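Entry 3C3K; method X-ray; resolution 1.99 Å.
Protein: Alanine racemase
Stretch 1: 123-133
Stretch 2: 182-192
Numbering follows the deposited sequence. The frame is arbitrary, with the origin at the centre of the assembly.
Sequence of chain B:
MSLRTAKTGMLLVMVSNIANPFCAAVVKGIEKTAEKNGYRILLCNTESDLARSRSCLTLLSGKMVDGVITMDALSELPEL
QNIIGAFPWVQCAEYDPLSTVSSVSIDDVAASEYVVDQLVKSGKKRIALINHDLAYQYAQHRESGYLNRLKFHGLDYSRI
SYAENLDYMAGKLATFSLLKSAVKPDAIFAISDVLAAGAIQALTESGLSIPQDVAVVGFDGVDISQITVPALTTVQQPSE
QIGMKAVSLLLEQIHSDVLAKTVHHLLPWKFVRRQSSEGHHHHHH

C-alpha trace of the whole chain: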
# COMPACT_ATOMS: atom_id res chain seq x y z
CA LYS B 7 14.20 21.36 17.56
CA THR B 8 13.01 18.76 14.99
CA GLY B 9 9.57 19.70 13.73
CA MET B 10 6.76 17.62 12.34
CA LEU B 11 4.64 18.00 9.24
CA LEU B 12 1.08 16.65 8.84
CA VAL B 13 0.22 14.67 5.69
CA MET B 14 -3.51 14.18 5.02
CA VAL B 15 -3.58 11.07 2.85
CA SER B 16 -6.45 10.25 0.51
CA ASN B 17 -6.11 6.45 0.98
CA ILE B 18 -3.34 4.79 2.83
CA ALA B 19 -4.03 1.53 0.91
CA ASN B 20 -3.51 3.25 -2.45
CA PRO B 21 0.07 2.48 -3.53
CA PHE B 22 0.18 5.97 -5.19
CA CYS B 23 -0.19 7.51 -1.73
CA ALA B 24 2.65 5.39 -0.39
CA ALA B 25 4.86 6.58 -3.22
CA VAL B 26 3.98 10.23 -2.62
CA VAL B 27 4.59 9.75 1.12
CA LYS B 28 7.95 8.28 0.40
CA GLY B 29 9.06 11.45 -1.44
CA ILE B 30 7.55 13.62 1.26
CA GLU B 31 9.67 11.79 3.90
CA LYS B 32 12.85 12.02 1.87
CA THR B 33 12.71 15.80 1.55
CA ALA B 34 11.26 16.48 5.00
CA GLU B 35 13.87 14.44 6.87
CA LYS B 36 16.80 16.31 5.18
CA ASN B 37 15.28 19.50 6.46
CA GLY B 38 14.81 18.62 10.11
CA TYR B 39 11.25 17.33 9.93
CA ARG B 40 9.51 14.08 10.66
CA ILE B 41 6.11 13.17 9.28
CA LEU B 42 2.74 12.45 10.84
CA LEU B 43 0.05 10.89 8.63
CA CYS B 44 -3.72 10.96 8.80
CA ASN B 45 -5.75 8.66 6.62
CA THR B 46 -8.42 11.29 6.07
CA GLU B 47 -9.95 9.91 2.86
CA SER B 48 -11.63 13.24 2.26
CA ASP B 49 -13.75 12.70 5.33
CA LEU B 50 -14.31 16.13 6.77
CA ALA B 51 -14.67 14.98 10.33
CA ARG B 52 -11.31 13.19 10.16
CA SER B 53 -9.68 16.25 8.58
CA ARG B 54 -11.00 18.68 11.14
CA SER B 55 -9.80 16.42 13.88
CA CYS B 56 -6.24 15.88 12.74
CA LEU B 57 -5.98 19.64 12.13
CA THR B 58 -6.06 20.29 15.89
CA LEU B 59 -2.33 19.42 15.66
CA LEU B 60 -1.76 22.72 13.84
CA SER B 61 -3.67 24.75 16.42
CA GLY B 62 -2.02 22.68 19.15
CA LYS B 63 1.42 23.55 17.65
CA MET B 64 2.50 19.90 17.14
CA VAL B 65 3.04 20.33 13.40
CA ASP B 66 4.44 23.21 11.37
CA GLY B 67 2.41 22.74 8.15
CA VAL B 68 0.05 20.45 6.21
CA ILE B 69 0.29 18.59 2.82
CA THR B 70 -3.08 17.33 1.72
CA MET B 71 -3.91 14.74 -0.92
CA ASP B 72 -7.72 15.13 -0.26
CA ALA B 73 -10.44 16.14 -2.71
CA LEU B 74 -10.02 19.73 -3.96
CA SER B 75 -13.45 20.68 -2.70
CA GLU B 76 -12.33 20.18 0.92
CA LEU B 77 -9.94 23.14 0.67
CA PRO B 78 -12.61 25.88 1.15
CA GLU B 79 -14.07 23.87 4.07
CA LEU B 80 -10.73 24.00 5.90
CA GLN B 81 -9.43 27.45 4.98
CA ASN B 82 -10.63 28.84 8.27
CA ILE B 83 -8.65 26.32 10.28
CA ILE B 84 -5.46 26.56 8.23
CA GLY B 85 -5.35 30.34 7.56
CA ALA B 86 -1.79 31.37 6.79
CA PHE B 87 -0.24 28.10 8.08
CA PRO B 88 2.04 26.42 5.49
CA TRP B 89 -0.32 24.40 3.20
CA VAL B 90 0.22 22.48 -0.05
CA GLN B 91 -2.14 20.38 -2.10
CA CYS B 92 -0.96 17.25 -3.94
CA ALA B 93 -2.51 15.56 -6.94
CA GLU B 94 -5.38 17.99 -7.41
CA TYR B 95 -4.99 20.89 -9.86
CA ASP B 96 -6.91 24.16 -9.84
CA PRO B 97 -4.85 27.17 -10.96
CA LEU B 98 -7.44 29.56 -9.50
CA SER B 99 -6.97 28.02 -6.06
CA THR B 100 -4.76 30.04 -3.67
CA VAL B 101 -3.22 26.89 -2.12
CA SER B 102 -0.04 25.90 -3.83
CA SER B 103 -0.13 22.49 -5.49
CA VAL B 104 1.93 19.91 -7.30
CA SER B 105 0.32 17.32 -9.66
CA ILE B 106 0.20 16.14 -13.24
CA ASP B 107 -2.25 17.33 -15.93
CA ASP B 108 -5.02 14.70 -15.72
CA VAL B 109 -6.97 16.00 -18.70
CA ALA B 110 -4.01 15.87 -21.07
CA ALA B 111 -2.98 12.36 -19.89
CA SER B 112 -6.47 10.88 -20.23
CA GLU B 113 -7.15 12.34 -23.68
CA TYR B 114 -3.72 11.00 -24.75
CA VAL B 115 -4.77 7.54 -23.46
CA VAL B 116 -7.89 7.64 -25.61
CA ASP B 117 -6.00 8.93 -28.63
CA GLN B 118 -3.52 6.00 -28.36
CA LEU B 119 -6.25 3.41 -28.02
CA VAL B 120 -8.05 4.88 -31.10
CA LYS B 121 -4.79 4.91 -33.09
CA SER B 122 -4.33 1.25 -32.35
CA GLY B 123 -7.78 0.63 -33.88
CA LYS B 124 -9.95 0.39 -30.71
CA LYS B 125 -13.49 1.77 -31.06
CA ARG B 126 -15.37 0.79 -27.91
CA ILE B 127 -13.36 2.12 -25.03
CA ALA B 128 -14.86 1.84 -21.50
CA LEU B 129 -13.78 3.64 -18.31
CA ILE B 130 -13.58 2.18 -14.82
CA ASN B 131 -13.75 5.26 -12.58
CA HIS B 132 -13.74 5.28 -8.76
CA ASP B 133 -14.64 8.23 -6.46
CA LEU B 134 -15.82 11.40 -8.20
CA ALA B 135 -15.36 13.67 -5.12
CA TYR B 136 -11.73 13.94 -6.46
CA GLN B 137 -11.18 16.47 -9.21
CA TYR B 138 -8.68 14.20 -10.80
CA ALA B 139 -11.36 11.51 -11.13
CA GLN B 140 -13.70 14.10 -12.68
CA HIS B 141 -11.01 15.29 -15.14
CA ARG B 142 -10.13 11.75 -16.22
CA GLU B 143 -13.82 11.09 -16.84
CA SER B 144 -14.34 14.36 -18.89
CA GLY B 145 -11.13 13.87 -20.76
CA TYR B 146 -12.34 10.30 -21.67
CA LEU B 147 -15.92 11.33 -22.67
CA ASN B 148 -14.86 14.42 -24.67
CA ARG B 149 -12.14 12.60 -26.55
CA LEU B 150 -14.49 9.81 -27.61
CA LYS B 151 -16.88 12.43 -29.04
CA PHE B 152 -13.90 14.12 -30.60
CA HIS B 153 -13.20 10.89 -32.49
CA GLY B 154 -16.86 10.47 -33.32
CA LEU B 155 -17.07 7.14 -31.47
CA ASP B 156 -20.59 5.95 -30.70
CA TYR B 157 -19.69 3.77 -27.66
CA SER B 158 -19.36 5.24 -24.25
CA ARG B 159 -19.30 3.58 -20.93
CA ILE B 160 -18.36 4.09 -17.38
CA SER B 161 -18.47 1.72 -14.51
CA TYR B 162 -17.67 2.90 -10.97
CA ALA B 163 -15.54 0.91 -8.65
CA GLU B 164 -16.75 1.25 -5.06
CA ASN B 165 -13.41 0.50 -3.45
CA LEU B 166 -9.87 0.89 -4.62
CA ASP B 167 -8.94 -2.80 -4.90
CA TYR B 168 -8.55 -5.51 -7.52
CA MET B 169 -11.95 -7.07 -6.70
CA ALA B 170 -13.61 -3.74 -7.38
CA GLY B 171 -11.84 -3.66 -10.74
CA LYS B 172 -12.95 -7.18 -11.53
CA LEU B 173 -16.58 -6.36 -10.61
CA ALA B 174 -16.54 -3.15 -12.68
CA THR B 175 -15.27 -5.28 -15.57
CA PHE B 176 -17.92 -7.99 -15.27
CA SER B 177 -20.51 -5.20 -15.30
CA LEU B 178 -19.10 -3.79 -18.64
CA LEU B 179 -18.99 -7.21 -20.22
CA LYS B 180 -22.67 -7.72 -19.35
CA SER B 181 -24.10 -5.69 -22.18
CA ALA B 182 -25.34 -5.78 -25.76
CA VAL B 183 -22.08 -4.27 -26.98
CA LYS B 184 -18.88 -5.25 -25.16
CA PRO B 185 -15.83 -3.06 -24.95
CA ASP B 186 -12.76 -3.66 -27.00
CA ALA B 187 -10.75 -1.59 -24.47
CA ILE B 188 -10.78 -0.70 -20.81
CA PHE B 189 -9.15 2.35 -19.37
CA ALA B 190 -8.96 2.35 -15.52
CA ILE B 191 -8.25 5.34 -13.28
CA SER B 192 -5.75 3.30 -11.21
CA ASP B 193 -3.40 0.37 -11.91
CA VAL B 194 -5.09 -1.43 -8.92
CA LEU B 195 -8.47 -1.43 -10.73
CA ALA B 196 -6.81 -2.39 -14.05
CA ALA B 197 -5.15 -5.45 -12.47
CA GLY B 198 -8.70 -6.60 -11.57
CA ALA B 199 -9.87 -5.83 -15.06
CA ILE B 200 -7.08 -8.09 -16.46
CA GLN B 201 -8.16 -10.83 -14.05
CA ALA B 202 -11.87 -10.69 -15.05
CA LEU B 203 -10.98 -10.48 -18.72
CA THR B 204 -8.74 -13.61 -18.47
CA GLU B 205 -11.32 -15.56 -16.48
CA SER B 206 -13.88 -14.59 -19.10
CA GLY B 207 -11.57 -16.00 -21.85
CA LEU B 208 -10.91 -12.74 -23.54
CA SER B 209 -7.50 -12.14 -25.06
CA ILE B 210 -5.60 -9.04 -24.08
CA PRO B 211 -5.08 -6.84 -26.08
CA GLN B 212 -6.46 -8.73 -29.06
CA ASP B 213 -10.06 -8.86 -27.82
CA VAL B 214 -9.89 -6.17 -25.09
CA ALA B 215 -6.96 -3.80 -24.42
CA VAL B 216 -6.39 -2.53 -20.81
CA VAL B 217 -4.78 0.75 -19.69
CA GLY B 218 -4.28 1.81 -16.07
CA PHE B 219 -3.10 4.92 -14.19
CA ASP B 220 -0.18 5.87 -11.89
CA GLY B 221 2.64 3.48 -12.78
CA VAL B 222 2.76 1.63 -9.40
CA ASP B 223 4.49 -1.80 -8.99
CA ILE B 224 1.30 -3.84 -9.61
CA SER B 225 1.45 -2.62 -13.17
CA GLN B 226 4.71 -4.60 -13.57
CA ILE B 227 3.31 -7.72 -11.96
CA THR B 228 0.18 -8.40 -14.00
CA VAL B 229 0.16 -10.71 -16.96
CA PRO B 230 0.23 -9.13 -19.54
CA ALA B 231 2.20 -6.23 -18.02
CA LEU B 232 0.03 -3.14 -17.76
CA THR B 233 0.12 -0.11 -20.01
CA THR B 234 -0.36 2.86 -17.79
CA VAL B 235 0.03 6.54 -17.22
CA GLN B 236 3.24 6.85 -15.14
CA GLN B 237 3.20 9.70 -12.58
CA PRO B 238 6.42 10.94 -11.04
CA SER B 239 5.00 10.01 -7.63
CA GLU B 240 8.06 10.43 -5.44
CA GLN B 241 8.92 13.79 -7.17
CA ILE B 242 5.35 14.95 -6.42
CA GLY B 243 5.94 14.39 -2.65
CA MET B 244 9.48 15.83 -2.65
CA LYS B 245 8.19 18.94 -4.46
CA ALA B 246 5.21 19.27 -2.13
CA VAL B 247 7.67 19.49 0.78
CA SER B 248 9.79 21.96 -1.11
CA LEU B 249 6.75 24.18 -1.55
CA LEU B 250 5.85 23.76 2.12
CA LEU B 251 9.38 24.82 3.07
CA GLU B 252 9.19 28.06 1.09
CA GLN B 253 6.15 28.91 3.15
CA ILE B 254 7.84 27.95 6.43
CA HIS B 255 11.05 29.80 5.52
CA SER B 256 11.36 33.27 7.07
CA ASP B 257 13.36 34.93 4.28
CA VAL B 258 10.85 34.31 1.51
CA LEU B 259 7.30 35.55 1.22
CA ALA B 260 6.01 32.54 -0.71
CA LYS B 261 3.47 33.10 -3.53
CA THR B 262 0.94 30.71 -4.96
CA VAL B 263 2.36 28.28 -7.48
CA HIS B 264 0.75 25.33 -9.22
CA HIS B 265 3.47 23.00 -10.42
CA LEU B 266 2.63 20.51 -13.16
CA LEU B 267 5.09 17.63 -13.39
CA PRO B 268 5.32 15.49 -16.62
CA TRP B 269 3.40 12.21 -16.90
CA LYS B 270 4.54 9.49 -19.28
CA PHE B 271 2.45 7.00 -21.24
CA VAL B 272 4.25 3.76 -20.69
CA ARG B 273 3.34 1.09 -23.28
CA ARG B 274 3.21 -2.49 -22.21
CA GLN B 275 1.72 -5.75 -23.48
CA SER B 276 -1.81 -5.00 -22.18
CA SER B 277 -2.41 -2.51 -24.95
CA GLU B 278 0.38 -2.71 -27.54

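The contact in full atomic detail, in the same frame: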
# COMPACT_ATOMS: atom_id res chain seq x y z
N GLY B 123 -6.64 1.25 -33.21
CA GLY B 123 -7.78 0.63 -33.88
C GLY B 123 -8.98 0.31 -32.99
O GLY B 123 -9.96 -0.23 -33.46
N LYS B 124 -8.89 0.65 -31.69
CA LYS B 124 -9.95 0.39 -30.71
C LYS B 124 -11.11 1.39 -30.87
O LYS B 124 -10.88 2.53 -31.15
CB LYS B 124 -9.38 0.41 -29.28
CG LYS B 124 -8.31 -0.66 -29.03
CD LYS B 124 -8.94 -2.06 -29.23
CE LYS B 124 -7.97 -3.20 -28.95
NZ LYS B 124 -8.76 -4.46 -28.58
N LYS B 125 -12.36 0.96 -30.70
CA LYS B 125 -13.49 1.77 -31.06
C LYS B 125 -14.56 1.75 -29.96
O LYS B 125 -15.49 2.58 -29.94
CB LYS B 125 -14.09 1.26 -32.38
CG LYS B 125 -13.43 1.91 -33.59
CD LYS B 125 -14.08 1.47 -34.88
CE LYS B 125 -13.32 2.00 -36.07
NZ LYS B 125 -11.83 1.83 -35.93
N ARG B 126 -14.42 0.84 -29.01
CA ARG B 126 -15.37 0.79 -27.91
C ARG B 126 -14.61 0.78 -26.60
O ARG B 126 -14.34 -0.30 -26.02
CB ARG B 126 -16.26 -0.45 -28.03
CG ARG B 126 -17.22 -0.37 -29.22
CD ARG B 126 -17.98 -1.71 -29.62
NE ARG B 126 -17.27 -2.97 -29.41
CZ ARG B 126 -16.44 -3.57 -30.28
NH1 ARG B 126 -16.15 -3.03 -31.46
NH2 ARG B 126 -15.87 -4.75 -29.96
N ILE B 127 -14.25 1.98 -26.15
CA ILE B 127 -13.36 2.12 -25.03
C ILE B 127 -14.26 2.44 -23.84
O ILE B 127 -15.07 3.38 -23.91
CB ILE B 127 -12.33 3.27 -25.27
CG1 ILE B 127 -11.47 2.99 -26.49
CG2 ILE B 127 -11.44 3.49 -23.98
CD1 ILE B 127 -10.86 4.19 -27.13
N ALA B 128 -14.12 1.67 -22.77
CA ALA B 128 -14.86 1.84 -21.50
C ALA B 128 -13.91 2.44 -20.47
O ALA B 128 -12.66 2.39 -20.63
CB ALA B 128 -15.44 0.44 -20.98
N LEU B 129 -14.50 3.05 -19.43
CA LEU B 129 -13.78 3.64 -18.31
C LEU B 129 -14.23 2.98 -17.00
O LEU B 129 -15.43 2.77 -16.76
CB LEU B 129 -14.02 5.17 -18.26
CG LEU B 129 -13.34 5.98 -17.15
CD1 LEU B 129 -11.82 6.20 -17.55
CD2 LEU B 129 -13.99 7.35 -16.96
N ILE B 130 -13.26 2.56 -16.19
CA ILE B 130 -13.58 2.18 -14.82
C ILE B 130 -13.13 3.39 -13.98
O ILE B 130 -11.91 3.72 -13.93
CB ILE B 130 -12.84 0.87 -14.35
CG1 ILE B 130 -13.26 -0.30 -15.21
CG2 ILE B 130 -13.20 0.56 -12.84
CD1 ILE B 130 -12.58 -1.61 -14.87
N ASN B 131 -14.09 4.10 -13.41
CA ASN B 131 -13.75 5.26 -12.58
C ASN B 131 -13.96 4.89 -11.09
O ASN B 131 -14.47 3.80 -10.79
CB ASN B 131 -14.56 6.49 -13.04
CG ASN B 131 -13.91 7.79 -12.67
OD1 ASN B 131 -13.03 7.84 -11.81
ND2 ASN B 131 -14.40 8.90 -13.25
N HIS B 132 -13.59 5.74 -10.15
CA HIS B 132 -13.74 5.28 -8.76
C HIS B 132 -14.57 6.24 -7.93
O HIS B 132 -15.82 6.02 -7.77
CB HIS B 132 -12.38 4.82 -8.13
CG HIS B 132 -12.40 4.66 -6.64
ND1 HIS B 132 -13.35 3.91 -5.97
CD2 HIS B 132 -11.56 5.14 -5.68
CE1 HIS B 132 -13.10 3.95 -4.66
NE2 HIS B 132 -12.03 4.69 -4.45
N ASP B 133 -13.96 7.30 -7.42
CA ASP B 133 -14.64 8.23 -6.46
C ASP B 133 -14.58 9.65 -7.02
O ASP B 133 -13.54 10.31 -6.97
CB ASP B 133 -13.86 8.16 -5.13
CG ASP B 133 -14.39 9.09 -4.02
OD1 ASP B 133 -15.44 9.80 -4.10
OD2 ASP B 133 -13.68 9.07 -2.99
N ALA B 182 -25.10 -5.50 -24.33
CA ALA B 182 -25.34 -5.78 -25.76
C ALA B 182 -24.04 -5.68 -26.52
O ALA B 182 -23.65 -6.62 -27.24
CB ALA B 182 -26.35 -4.79 -26.32
N VAL B 183 -23.39 -4.55 -26.37
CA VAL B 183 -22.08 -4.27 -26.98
C VAL B 183 -21.03 -4.31 -25.88
O VAL B 183 -21.15 -3.60 -24.89
CB VAL B 183 -22.07 -2.89 -27.69
CG1 VAL B 183 -20.70 -2.63 -28.35
CG2 VAL B 183 -23.13 -2.84 -28.75
N LYS B 184 -20.03 -5.16 -26.07
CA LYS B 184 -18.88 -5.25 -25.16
C LYS B 184 -17.71 -4.30 -25.52
O LYS B 184 -17.55 -3.93 -26.70
CB LYS B 184 -18.40 -6.69 -25.13
CG LYS B 184 -19.51 -7.62 -25.41
CD LYS B 184 -19.93 -8.41 -24.23
CE LYS B 184 -19.52 -9.84 -24.51
NZ LYS B 184 -19.93 -10.71 -23.40
N PRO B 185 -16.89 -3.92 -24.53
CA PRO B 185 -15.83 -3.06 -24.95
C PRO B 185 -14.75 -3.83 -25.68
O PRO B 185 -14.65 -5.07 -25.56
CB PRO B 185 -15.29 -2.50 -23.62
CG PRO B 185 -15.48 -3.57 -22.67
CD PRO B 185 -16.83 -4.21 -23.08
N ASP B 186 -13.99 -3.11 -26.51
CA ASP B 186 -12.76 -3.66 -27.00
C ASP B 186 -11.57 -3.02 -26.26
O ASP B 186 -10.42 -3.26 -26.62
CB ASP B 186 -12.63 -3.51 -28.55
CG ASP B 186 -12.71 -2.05 -29.04
OD1 ASP B 186 -12.67 -1.14 -28.18
OD2 ASP B 186 -12.85 -1.81 -30.28
N ALA B 187 -11.83 -2.18 -25.26
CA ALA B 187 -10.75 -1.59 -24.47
C ALA B 187 -11.24 -0.99 -23.20
O ALA B 187 -12.40 -0.49 -23.14
CB ALA B 187 -9.96 -0.57 -25.27
N ILE B 188 -10.42 -1.13 -22.16
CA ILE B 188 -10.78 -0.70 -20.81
C ILE B 188 -9.67 0.16 -20.28
O ILE B 188 -8.48 -0.26 -20.21
CB ILE B 188 -11.11 -1.88 -19.83
CG1 ILE B 188 -12.42 -2.60 -20.23
CG2 ILE B 188 -11.38 -1.33 -18.46
CD1 ILE B 188 -12.72 -3.86 -19.44
N PHE B 189 -10.04 1.39 -19.94
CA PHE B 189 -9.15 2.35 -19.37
C PHE B 189 -9.57 2.54 -17.89
O PHE B 189 -10.68 2.98 -17.64
CB PHE B 189 -9.32 3.68 -20.12
CG PHE B 189 -8.53 4.85 -19.55
CD1 PHE B 189 -7.32 4.62 -18.85
CD2 PHE B 189 -8.95 6.17 -19.79
CE1 PHE B 189 -6.62 5.68 -18.35
CE2 PHE B 189 -8.23 7.26 -19.29
CZ PHE B 189 -7.05 7.01 -18.58
N ALA B 190 -8.70 2.13 -16.95
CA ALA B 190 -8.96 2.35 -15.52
C ALA B 190 -8.11 3.46 -14.94
O ALA B 190 -6.93 3.64 -15.31
CB ALA B 190 -8.82 1.07 -14.73
N ILE B 191 -8.74 4.16 -14.01
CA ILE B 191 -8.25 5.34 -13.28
C ILE B 191 -7.17 5.01 -12.21
O ILE B 191 -6.61 5.92 -11.57
CB ILE B 191 -9.52 5.99 -12.70
CG1 ILE B 191 -9.98 7.17 -13.52
CG2 ILE B 191 -9.64 6.04 -11.19
CD1 ILE B 191 -9.80 6.95 -14.92
N SER B 192 -6.87 3.73 -12.06
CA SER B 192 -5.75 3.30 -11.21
C SER B 192 -5.25 1.94 -11.71
O SER B 192 -6.06 1.10 -12.09
CB SER B 192 -6.20 3.13 -9.77
OG SER B 192 -5.23 2.38 -9.04

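The two stretches run side by side as neighbouring parallel strands, 127-131 and 187-190, whose axes approach to 4.6 Å and cross at -28°, a twist typical of parallel sheet. Ile127, Ala128, Leu129 and Ile130 pair in register with Ala187, Ile188, Phe189 and Ala190, with CA-CA separations of 4.6 to 4.9 Å. The hydrogen bonds alternate along the ladder as parallel pairing requires. Ala128 N donates to Ala187 O (2.8 Å) and Phe189 N to Ala128 O (2.9 Å), both nearly straight; Ile130 N then donates to Phe189 O (3.0 Å), and Ile191 N closes the series on Ile130 O (3.2 Å). The acceptors Ala187 O and Phe189 O also receive CA-H...O contacts, from Ile127 CA (3.4 Å) and Leu129 CA (3.2 Å) respectively.

At the start of the ladder the pattern changes. Arg126 O accepts from Asp186 N at 2.9 Å and, weakly, from Ala187 N at 3.2 Å, so a single carbonyl serves two successive amides as the second chain enters its strand.

Asp186 is the polar centre of this end. The other stretch covers 115 Å² of it, more than of any other residue, and its p rotamer turns the carboxylate onto two consecutive backbone amides: Lys125 N donates to Asp186 OD2 and Arg126 N to Asp186 OD1, each at 2.8 Å, with weak cross-bonds completing the fork. A short acidic side chain suits this place, since its two oxygens match two adjacent N-H groups. The backbone carbonyl of the same residue is used as well: Lys124 NZ reaches Asp186 O at 2.8 Å, the lysine chain extending along the aspartate with its CD 3.8 Å from Asp186 CG.

Nearly as much of Arg126, 110 Å², is covered. Its NE donates to Lys184 O at 2.9 Å, near the guanidinium plane, while Asp186 OD2 lies over one face of the group. The resulting salt bridge, Arg126 NH1 to Asp186 OD2, is long at 3.7 Å and acts through charge alone, because no N-H points at the oxygen. Arg126 CD comes within 3.1 Å of Val183 CG1, closer than carbon atoms normally sit, so the detail there should be read with caution.

Further along, the contact is apolar, and the side chains divide between the two faces of the sheet; all are buried, which suits their apolar character. On one face lie Ile127, Leu129, Ala187 and Phe189. Here Ile127 CG1 meets Ala187 CB at 4.1 Å, and Leu129 CD1 approaches Phe189 CD2 at 3.6 Å; the same methyl lies 3.4 Å from Ile191 CD1, extending the hydrophobic contact past the end of the second strand. The other face carries Ala128, Ile130, Ile188 and Ala190. The small Ala128 has its CB 4.0 Å from Pro185 CB. The branched Ile130 meets two residues: Ile130 CD1 lies 3.8 Å from Ile188 CG2, and Ile130 CB lies 4.0 Å from Ala190 CB.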